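Local coordinates for protein UL16 (Human herpesvirus 5 strain ad169, PDB 2WY3) that helps cytomegalovirus evade host immunity by retaining NKG2D (KLRK1) ligands such as ULBP1 and ULBP2 inside the cell, which blunts natural killer cell activation, at residues Thr17-Ile22 with Val109-Cys114; Ala52-Trp55 with Val61-Leu64; Asp86-Arg91 with Lys97-Arg102. All blocks are in the same frame, centred on the assembly; numbering follows the deposited sequence.

Interaction 1: residues Thr17-Ile22 with Val109-Cys114; sequences TELASI and VGRYDC. With NAG (2-acetamido-2-deoxy-beta-D-glucopyranose), chain H.
L19 and A20 lie against the guanidinium group of R111, packing the loop between strands 10-13 and 27-31 onto strand 110-118. That strand belongs to the six-stranded sheet of a fold consistent with an immunoglobulin-like beta sandwich, and no hydrogen bond crosses the contact. From CB, the side chain of R111 leaves the strand with CG anti to the backbone N (chi1 -165°) and runs straight through chi2, its stem flanked by T54 and Y129 of the two neighbouring strands. A bend at chi3 (84°) then turns the flat end back toward D113, two residues along the same face of the strand. There R111 NE donates to D113 OD2 at 2.8 Å. R111 NH2 reaches D113 OD2 too, at 3.0 Å, making a side-on grip on a single atom that lies close to the guanidinium plane. R111 CZ follows, 4.1 Å from A20 CA, which sits over one face of the group toward its rim. R111 NH1 comes within 4.1 Å of A20 CB. R111 NH2 meets L19 CB at 3.5 Å, approached obliquely. With OD2 held by R111 and OD1 by a salt bridge to R127, the carboxylate of D113 is gripped through both oxygens and its rotation is restricted. On the far side of the loop turn, E18 CG lies 3.4 Å from O5 of the N-acetylglucosamine carried by N15.

Interaction 2: residues Ala52-Trp55 with Val61-Leu64; sequences AFTW and VVDL
D63 CB comes to the edge of the F53 ring, near its plane, 4.2 Å from F53 CD2, while the backbone N of W55 stands above one face, offset toward the rim. F53 also stacks on Y112 and makes a cation-pi contact with R102, so the ring is engaged well beyond this hairpin. The W55 indole departs from the partner strand after V61 packs obliquely near its base; its NE1 bonds to N106 O. Strands 49-55 and 62-68 form an antiparallel beta hairpin, and the axes of its segments 52-55 and 62-64 run at 159°. F53 and D63 are the hydrogen-bonded pair: F53 N donates to D63 O at 2.8 Å, and D63 N donates to F53 O at 2.8 Å. Beyond them, W55 N meets V61 O at 3.0 Å, almost linearly (172°). On the face carrying A52, T54, V62 and L64, the hydroxyl of T54 rests against a methyl, T54 OG1 lying 3.6 Å from V62 CG2. One water donates to both F53 O and V61 O, bridging the two carbonyls. L64 N bonds to D63 OD1 from above the carboxylate plane, and D63 OD2 pairs with S77 OG. F53 O thus accepts from two donors, D63 N and the water, and the D63 carboxylate, with a partner at each oxygen, is restrained in its rotation.

Interaction 3: residues Asp86-Arg91 with Lys97-Arg102; sequences DGLKMR and KLYTSR
Backbone bonding pairs D86 with Y99 and L88 with K97. Y99 N donates to D86 O at 2.8 Å, whereas the return bond from D86 N to Y99 O is longer, 3.2 Å. The second pair is more even, with L88 N to K97 O and K97 N to L88 O each at 2.9 Å. Between them G87 and L98 form a non-hydrogen-bonded pair, and G87 CA approaches K97 O at 3.1 Å in a CA-H...O contact. Together these bonds close the beta hairpin of strands 82-89 and 95-102, with the axes of segments 86-89 and 97-102 at 146°; strand 82-89 is outermost in its three-stranded sheet within the chain. Apolar packing uses both faces of the hairpin. L98 CD2 covers G87 CA at 3.9 Å on the face turned to W65 and Y67 of strand 62-68. On the other face, L88 CG lies between its backbone N and carbonyl carbon (chi1 65°), which brings L88 CG to 3.6 Å from Y99 CE2, oblique to the ring. Where the strand ends, M90 SD packs across K97 CE and NZ, M90 bending at chi3 while the lysine stays extended. Several polar links join this edge to the chain of another protein, making it part of an interface: there D86 OD2 hydrogen-bonds a polar side chain, D86 OD1 forms a salt bridge with a basic one, and Y99 OH hydrogen-bonds an acidic one.

From the N terminus, the loop at 17-22 opens interaction 1, which closes only when the chain returns at 109-114. Both hairpin contacts lie within that long excursion. Interaction 2 opens at 52-55 and closes at 61-64 after a short turn; interaction 3 follows in series, from 86-91 to 97-102, so none of the three cross. Interactions 1 and 2 share the six-stranded sheet, as the probable hydrogen bond from D113 N to A52 O, 2.8 Å, indicates. Interaction 3 belongs to the three-stranded sheet, its centre about 19 Å from that of interaction 1. R102 is one of the links between the sheets: its NH1 probably hydrogen-bonds Y112 OH and packs near F53.

Interaction 1: residues Thr17-Ile22 with Val109-Cys114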
loop_
_atom_site.group_PDB
_atom_site.type_symbol
_atom_site.label_atom_id
_atom_site.label_comp_id
_atom_site.label_asym_id
_atom_site.label_seq_id
_atom_site.Cartn_x
_atom_site.Cartn_y
_atom_site.Cartn_z
ATOM N N THR B 17 22.314 13.151 -13.930
ATOM C CA THR B 17 23.720 12.899 -13.627
ATOM C C THR B 17 24.074 13.294 -12.189
ATOM O O THR B 17 25.076 12.840 -11.642
ATOM C CB THR B 17 24.637 13.647 -14.615
ATOM O OG1 THR B 17 24.216 13.361 -15.954
ATOM C CG2 THR B 17 26.085 13.217 -14.440
ATOM N N GLU B 18 23.249 14.136 -11.573
ATOM C CA GLU B 18 23.532 14.599 -10.222
ATOM C C GLU B 18 22.895 13.702 -9.162
ATOM O O GLU B 18 23.230 13.803 -7.983
ATOM C CB GLU B 18 23.035 16.032 -10.022
ATOM C CG GLU B 18 23.795 17.071 -10.822
ATOM C CD GLU B 18 23.152 18.439 -10.738
ATOM O OE1 GLU B 18 22.109 18.562 -10.059
ATOM O OE2 GLU B 18 23.687 19.388 -11.352
ATOM N N LEU B 19 21.986 12.825 -9.578
ATOM C CA LEU B 19 21.209 12.055 -8.598
ATOM C C LEU B 19 22.066 11.136 -7.729
ATOM O O LEU B 19 21.804 10.990 -6.536
ATOM C CB LEU B 19 20.107 11.235 -9.280
ATOM C CG LEU B 19 18.997 12.042 -9.951
ATOM C CD1 LEU B 19 18.012 11.102 -10.639
ATOM C CD2 LEU B 19 18.292 12.921 -8.936
ATOM N N ALA B 20 23.073 10.499 -8.320
ATOM C CA ALA B 20 23.883 9.544 -7.565
ATOM C C ALA B 20 24.472 10.149 -6.286
ATOM O O ALA B 20 24.511 9.487 -5.247
ATOM C CB ALA B 20 24.989 8.952 -8.437
ATOM N N SER B 21 24.920 11.399 -6.370
ATOM C CA SER B 21 25.590 12.066 -5.252
ATOM C C SER B 21 24.664 12.707 -4.206
ATOM O O SER B 21 25.124 13.152 -3.151
ATOM C CB SER B 21 26.594 13.107 -5.773
ATOM O OG SER B 21 25.922 14.175 -6.428
ATOM N N ILE B 22 23.369 12.756 -4.486
ATOM C CA ILE B 22 22.426 13.329 -3.530
ATOM C C ILE B 22 22.202 12.361 -2.368
ATOM O O ILE B 22 22.036 11.165 -2.585
ATOM C CB ILE B 22 21.075 13.645 -4.223
ATOM C CG1 ILE B 22 21.272 14.787 -5.228
ATOM C CG2 ILE B 22 19.992 13.999 -3.187
ATOM C CD1 ILE B 22 20.044 15.074 -6.083
ATOM N N VAL B 109 16.376 -4.191 -12.529
ATOM C CA VAL B 109 17.307 -4.044 -11.409
ATOM C C VAL B 109 18.004 -2.684 -11.502
ATOM O O VAL B 109 18.250 -2.167 -12.597
ATOM C CB VAL B 109 18.371 -5.184 -11.355
ATOM C CG1 VAL B 109 17.746 -6.488 -10.823
ATOM C CG2 VAL B 109 19.021 -5.391 -12.725
ATOM N N GLY B 110 18.300 -2.087 -10.353
ATOM C CA GLY B 110 18.916 -0.776 -10.357
ATOM C C GLY B 110 18.488 0.052 -9.164
ATOM O O GLY B 110 18.310 -0.487 -8.075
ATOM N N ARG B 111 18.360 1.356 -9.379
ATOM C CA ARG B 111 18.145 2.314 -8.281
ATOM C C ARG B 111 16.913 3.139 -8.586
ATOM O O ARG B 111 16.837 3.744 -9.660
ATOM C CB ARG B 111 19.364 3.238 -8.206
ATOM C CG ARG B 111 19.504 4.067 -6.928
ATOM C CD ARG B 111 20.749 4.968 -7.012
ATOM N NE ARG B 111 20.457 6.199 -7.734
ATOM C CZ ARG B 111 21.153 6.663 -8.764
ATOM N NH1 ARG B 111 22.224 6.007 -9.211
ATOM N NH2 ARG B 111 20.772 7.796 -9.340
ATOM N N TYR B 112 15.952 3.165 -7.657
ATOM C CA TYR B 112 14.718 3.942 -7.819
ATOM C C TYR B 112 14.745 5.090 -6.821
ATOM O O TYR B 112 14.757 4.852 -5.611
ATOM C CB TYR B 112 13.468 3.061 -7.593
ATOM C CG TYR B 112 13.306 2.016 -8.691
ATOM C CD1 TYR B 112 12.432 2.231 -9.755
ATOM C CD2 TYR B 112 14.056 0.839 -8.677
ATOM C CE1 TYR B 112 12.294 1.288 -10.776
ATOM C CE2 TYR B 112 13.921 -0.112 -9.702
ATOM C CZ TYR B 112 13.047 0.127 -10.740
ATOM O OH TYR B 112 12.923 -0.807 -11.758
ATOM N N ASP B 113 14.774 6.319 -7.330
ATOM C CA ASP B 113 14.898 7.514 -6.492
ATOM C C ASP B 113 13.585 8.293 -6.526
ATOM O O ASP B 113 13.190 8.788 -7.582
ATOM C CB ASP B 113 16.030 8.424 -6.999
ATOM C CG ASP B 113 17.418 7.834 -6.759
ATOM O OD1 ASP B 113 17.628 7.223 -5.697
ATOM O OD2 ASP B 113 18.305 7.974 -7.625
ATOM N N CYS B 114 12.919 8.407 -5.381
ATOM C CA CYS B 114 11.707 9.225 -5.293
ATOM C C CYS B 114 12.099 10.669 -5.090
ATOM O O CYS B 114 12.771 11.007 -4.115
ATOM C CB CYS B 114 10.821 8.760 -4.151
ATOM S SG CYS B 114 10.111 7.132 -4.556
HETATM C C1 NAG H . 24.341 17.707 -15.025
HETATM C C2 NAG H . 24.855 18.902 -15.830
HETATM C C3 NAG H . 26.335 18.773 -16.167
HETATM C C4 NAG H . 27.144 18.415 -14.932
HETATM C C5 NAG H . 26.547 17.220 -14.200
HETATM C C6 NAG H . 27.271 17.019 -12.875
HETATM C C7 NAG H . 23.368 20.148 -17.282
HETATM C C8 NAG H . 22.573 20.181 -18.554
HETATM N N2 NAG H . 24.086 19.049 -17.052
HETATM O O3 NAG H . 26.808 19.997 -16.685
HETATM O O4 NAG H . 28.468 18.115 -15.317
HETATM O O5 NAG H . 25.175 17.416 -13.921
HETATM O O6 NAG H . 27.039 18.149 -12.059
HETATM O O7 NAG H . 23.343 21.103 -16.507
#

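Interaction 2: residues Ala52-Trp55 with Val61-Leu64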
loop_
_atom_site.group_PDB
_atom_site.type_symbol
_atom_site.label_atom_id
_atom_site.label_comp_id
_atom_site.label_asym_id
_atom_site.label_seq_id
_atom_site.Cartn_x
_atom_site.Cartn_y
_atom_site.Cartn_z
ATOM N N ALA B 52 12.766 8.382 -10.445
ATOM C CA ALA B 52 13.807 8.103 -11.427
ATOM C C ALA B 52 14.302 6.673 -11.261
ATOM O O ALA B 52 14.489 6.206 -10.138
ATOM C CB ALA B 52 14.979 9.084 -11.242
ATOM N N PHE B 53 14.522 5.988 -12.381
ATOM C CA PHE B 53 15.059 4.630 -12.374
ATOM C C PHE B 53 16.398 4.586 -13.112
ATOM O O PHE B 53 16.455 4.832 -14.327
ATOM C CB PHE B 53 14.079 3.654 -13.050
ATOM C CG PHE B 53 14.695 2.310 -13.388
ATOM C CD1 PHE B 53 15.387 1.589 -12.432
ATOM C CD2 PHE B 53 14.581 1.780 -14.668
ATOM C CE1 PHE B 53 15.965 0.356 -12.732
ATOM C CE2 PHE B 53 15.148 0.543 -14.980
ATOM C CZ PHE B 53 15.847 -0.168 -14.013
ATOM N N THR B 54 17.465 4.261 -12.393
ATOM C CA THR B 54 18.792 4.153 -13.016
ATOM C C THR B 54 19.150 2.669 -13.117
ATOM O O THR B 54 19.203 1.974 -12.109
ATOM C CB THR B 54 19.855 4.912 -12.168
ATOM O OG1 THR B 54 19.514 6.309 -12.084
ATOM C CG2 THR B 54 21.244 4.771 -12.783
ATOM N N TRP B 55 19.394 2.175 -14.329
ATOM C CA TRP B 55 19.640 0.742 -14.544
ATOM C C TRP B 55 20.919 0.278 -13.842
ATOM O O TRP B 55 21.938 0.958 -13.905
ATOM C CB TRP B 55 19.786 0.486 -16.049
ATOM C CG TRP B 55 19.763 -0.954 -16.437
ATOM C CD1 TRP B 55 19.079 -1.975 -15.823
ATOM C CD2 TRP B 55 20.427 -1.528 -17.562
ATOM N NE1 TRP B 55 19.290 -3.165 -16.515
ATOM C CE2 TRP B 55 20.117 -2.909 -17.580
ATOM C CE3 TRP B 55 21.246 -1.006 -18.569
ATOM C CZ2 TRP B 55 20.613 -3.773 -18.563
ATOM C CZ3 TRP B 55 21.746 -1.870 -19.539
ATOM C CH2 TRP B 55 21.420 -3.236 -19.531
ATOM N N VAL B 61 21.883 5.131 -18.043
ATOM C CA VAL B 61 20.557 4.801 -18.563
ATOM C C VAL B 61 19.505 5.027 -17.477
ATOM O O VAL B 61 19.416 4.262 -16.519
ATOM C CB VAL B 61 20.514 3.348 -19.066
ATOM C CG1 VAL B 61 19.096 2.938 -19.513
ATOM C CG2 VAL B 61 21.539 3.164 -20.189
ATOM N N VAL B 62 18.717 6.086 -17.634
ATOM C CA VAL B 62 17.803 6.522 -16.569
ATOM C C VAL B 62 16.417 6.783 -17.126
ATOM O O VAL B 62 16.265 7.508 -18.111
ATOM C CB VAL B 62 18.318 7.812 -15.885
ATOM C CG1 VAL B 62 17.413 8.205 -14.713
ATOM C CG2 VAL B 62 19.741 7.619 -15.390
ATOM N N ASP B 63 15.409 6.188 -16.497
ATOM C CA ASP B 63 14.022 6.383 -16.882
ATOM C C ASP B 63 13.331 7.218 -15.804
ATOM O O ASP B 63 13.888 7.456 -14.737
ATOM C CB ASP B 63 13.319 5.034 -17.038
ATOM C CG ASP B 63 12.143 5.096 -18.018
ATOM O OD1 ASP B 63 11.810 6.203 -18.497
ATOM O OD2 ASP B 63 11.567 4.032 -18.323
ATOM N N LEU B 64 12.116 7.660 -16.087
ATOM C CA LEU B 64 11.450 8.592 -15.191
ATOM C C LEU B 64 9.950 8.489 -15.359
ATOM O O LEU B 64 9.462 8.410 -16.480
ATOM C CB LEU B 64 11.884 10.019 -15.562
ATOM C CG LEU B 64 11.319 11.177 -14.738
ATOM C CD1 LEU B 64 11.925 11.170 -13.333
ATOM C CD2 LEU B 64 11.594 12.520 -15.439
HETATM O O HOH W 1 16.985 2.887 -16.624
#

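Interaction 3: residues Asp86-Arg91 with Lys97-Arg102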
loop_
_atom_site.group_PDB
_atom_site.type_symbol
_atom_site.label_atom_id
_atom_site.label_comp_id
_atom_site.label_asym_id
_atom_site.label_seq_id
_atom_site.Cartn_x
_atom_site.Cartn_y
_atom_site.Cartn_z
ATOM N N ASP B 86 1.661 4.555 -10.139
ATOM C CA ASP B 86 0.644 5.580 -9.960
ATOM C C ASP B 86 0.693 6.088 -8.531
ATOM O O ASP B 86 1.344 5.490 -7.669
ATOM C CB ASP B 86 -0.729 4.947 -10.240
ATOM C CG ASP B 86 -1.814 5.970 -10.553
ATOM O OD1 ASP B 86 -1.541 7.188 -10.615
ATOM O OD2 ASP B 86 -2.963 5.530 -10.750
ATOM N N GLY B 87 -0.008 7.185 -8.272
ATOM C CA GLY B 87 -0.059 7.732 -6.931
ATOM C C GLY B 87 -1.445 7.552 -6.340
ATOM O O GLY B 87 -2.404 7.240 -7.051
ATOM N N LEU B 88 -1.553 7.742 -5.033
ATOM C CA LEU B 88 -2.864 7.785 -4.394
ATOM C C LEU B 88 -2.801 8.681 -3.168
ATOM O O LEU B 88 -1.765 8.800 -2.534
ATOM C CB LEU B 88 -3.349 6.385 -4.025
ATOM C CG LEU B 88 -2.641 5.524 -2.984
ATOM C CD1 LEU B 88 -2.732 6.123 -1.587
ATOM C CD2 LEU B 88 -3.300 4.153 -3.004
ATOM N N LYS B 89 -3.915 9.317 -2.844
ATOM C CA LYS B 89 -3.962 10.179 -1.674
ATOM C C LYS B 89 -4.642 9.457 -0.522
ATOM O O LYS B 89 -5.709 8.872 -0.693
ATOM C CB LYS B 89 -4.733 11.465 -1.983
ATOM C CG LYS B 89 -3.931 12.494 -2.759
ATOM C CD LYS B 89 -4.685 13.812 -2.878
ATOM C CE LYS B 89 -5.957 13.648 -3.694
ATOM N NZ LYS B 89 -6.644 14.951 -3.919
ATOM N N MET B 90 -4.037 9.513 0.657
ATOM C CA MET B 90 -4.661 8.911 1.832
ATOM C C MET B 90 -5.802 9.792 2.309
ATOM O O MET B 90 -5.794 10.996 2.067
ATOM C CB MET B 90 -3.631 8.735 2.947
ATOM C CG MET B 90 -2.581 7.692 2.611
ATOM S SD MET B 90 -1.378 7.445 3.938
ATOM C CE MET B 90 -2.335 6.544 5.166
ATOM N N ARG B 91 -6.768 9.193 3.003
ATOM C CA ARG B 91 -7.913 9.947 3.496
ATOM C C ARG B 91 -7.731 10.440 4.933
ATOM O O ARG B 91 -8.240 11.499 5.302
ATOM C CB ARG B 91 -9.196 9.113 3.374
ATOM C CG ARG B 91 -9.609 8.821 1.941
ATOM C CD ARG B 91 -10.955 8.109 1.895
ATOM N NE ARG B 91 -12.003 8.870 2.573
ATOM C CZ ARG B 91 -12.850 9.691 1.959
ATOM N NH1 ARG B 91 -12.781 9.861 0.645
ATOM N NH2 ARG B 91 -13.769 10.340 2.659
ATOM N N LYS B 97 1.002 9.017 -1.738
ATOM C CA LYS B 97 2.032 7.998 -1.911
ATOM C C LYS B 97 2.220 7.719 -3.390
ATOM O O LYS B 97 1.241 7.624 -4.138
ATOM C CB LYS B 97 1.621 6.709 -1.208
ATOM C CG LYS B 97 1.751 6.768 0.306
ATOM C CD LYS B 97 1.115 5.539 0.939
ATOM C CE LYS B 97 1.394 5.479 2.432
ATOM N NZ LYS B 97 0.581 4.410 3.068
ATOM N N LEU B 98 3.474 7.595 -3.815
ATOM C CA LEU B 98 3.760 7.143 -5.170
ATOM C C LEU B 98 4.153 5.669 -5.108
ATOM O O LEU B 98 5.090 5.298 -4.393
ATOM C CB LEU B 98 4.907 7.957 -5.783
ATOM C CG LEU B 98 4.673 9.447 -6.045
ATOM C CD1 LEU B 98 5.767 9.999 -6.949
ATOM C CD2 LEU B 98 3.300 9.679 -6.669
ATOM N N TYR B 99 3.445 4.834 -5.861
ATOM C CA TYR B 99 3.706 3.397 -5.885
ATOM C C TYR B 99 4.384 3.001 -7.172
ATOM O O TYR B 99 3.884 3.303 -8.254
ATOM C CB TYR B 99 2.389 2.612 -5.808
ATOM C CG TYR B 99 1.749 2.602 -4.453
ATOM C CD1 TYR B 99 1.826 1.475 -3.640
ATOM C CD2 TYR B 99 1.063 3.716 -3.979
ATOM C CE1 TYR B 99 1.232 1.452 -2.394
ATOM C CE2 TYR B 99 0.470 3.702 -2.722
ATOM C CZ TYR B 99 0.562 2.561 -1.939
ATOM O OH TYR B 99 -0.011 2.533 -0.691
ATOM N N THR B 100 5.519 2.321 -7.056
ATOM C CA THR B 100 6.179 1.727 -8.208
ATOM C C THR B 100 6.409 0.250 -7.915
ATOM O O THR B 100 7.259 -0.099 -7.095
ATOM C CB THR B 100 7.541 2.402 -8.494
ATOM O OG1 THR B 100 7.363 3.829 -8.587
ATOM C CG2 THR B 100 8.139 1.862 -9.801
ATOM N N SER B 101 5.640 -0.610 -8.571
ATOM C CA SER B 101 5.797 -2.054 -8.424
ATOM C C SER B 101 6.037 -2.643 -9.804
ATOM O O SER B 101 5.293 -2.366 -10.737
ATOM C CB SER B 101 4.539 -2.665 -7.784
ATOM O OG SER B 101 4.625 -4.080 -7.719
ATOM N N ARG B 102 7.080 -3.454 -9.934
ATOM C CA ARG B 102 7.441 -4.015 -11.224
ATOM C C ARG B 102 7.922 -5.435 -11.048
ATOM O O ARG B 102 8.403 -5.802 -9.974
ATOM C CB ARG B 102 8.589 -3.204 -11.848
ATOM C CG ARG B 102 8.460 -1.703 -11.693
ATOM C CD ARG B 102 9.616 -0.995 -12.399
ATOM N NE ARG B 102 9.340 -0.771 -13.814
ATOM C CZ ARG B 102 10.229 -0.328 -14.700
ATOM N NH1 ARG B 102 11.486 -0.089 -14.336
ATOM N NH2 ARG B 102 9.864 -0.140 -15.962
#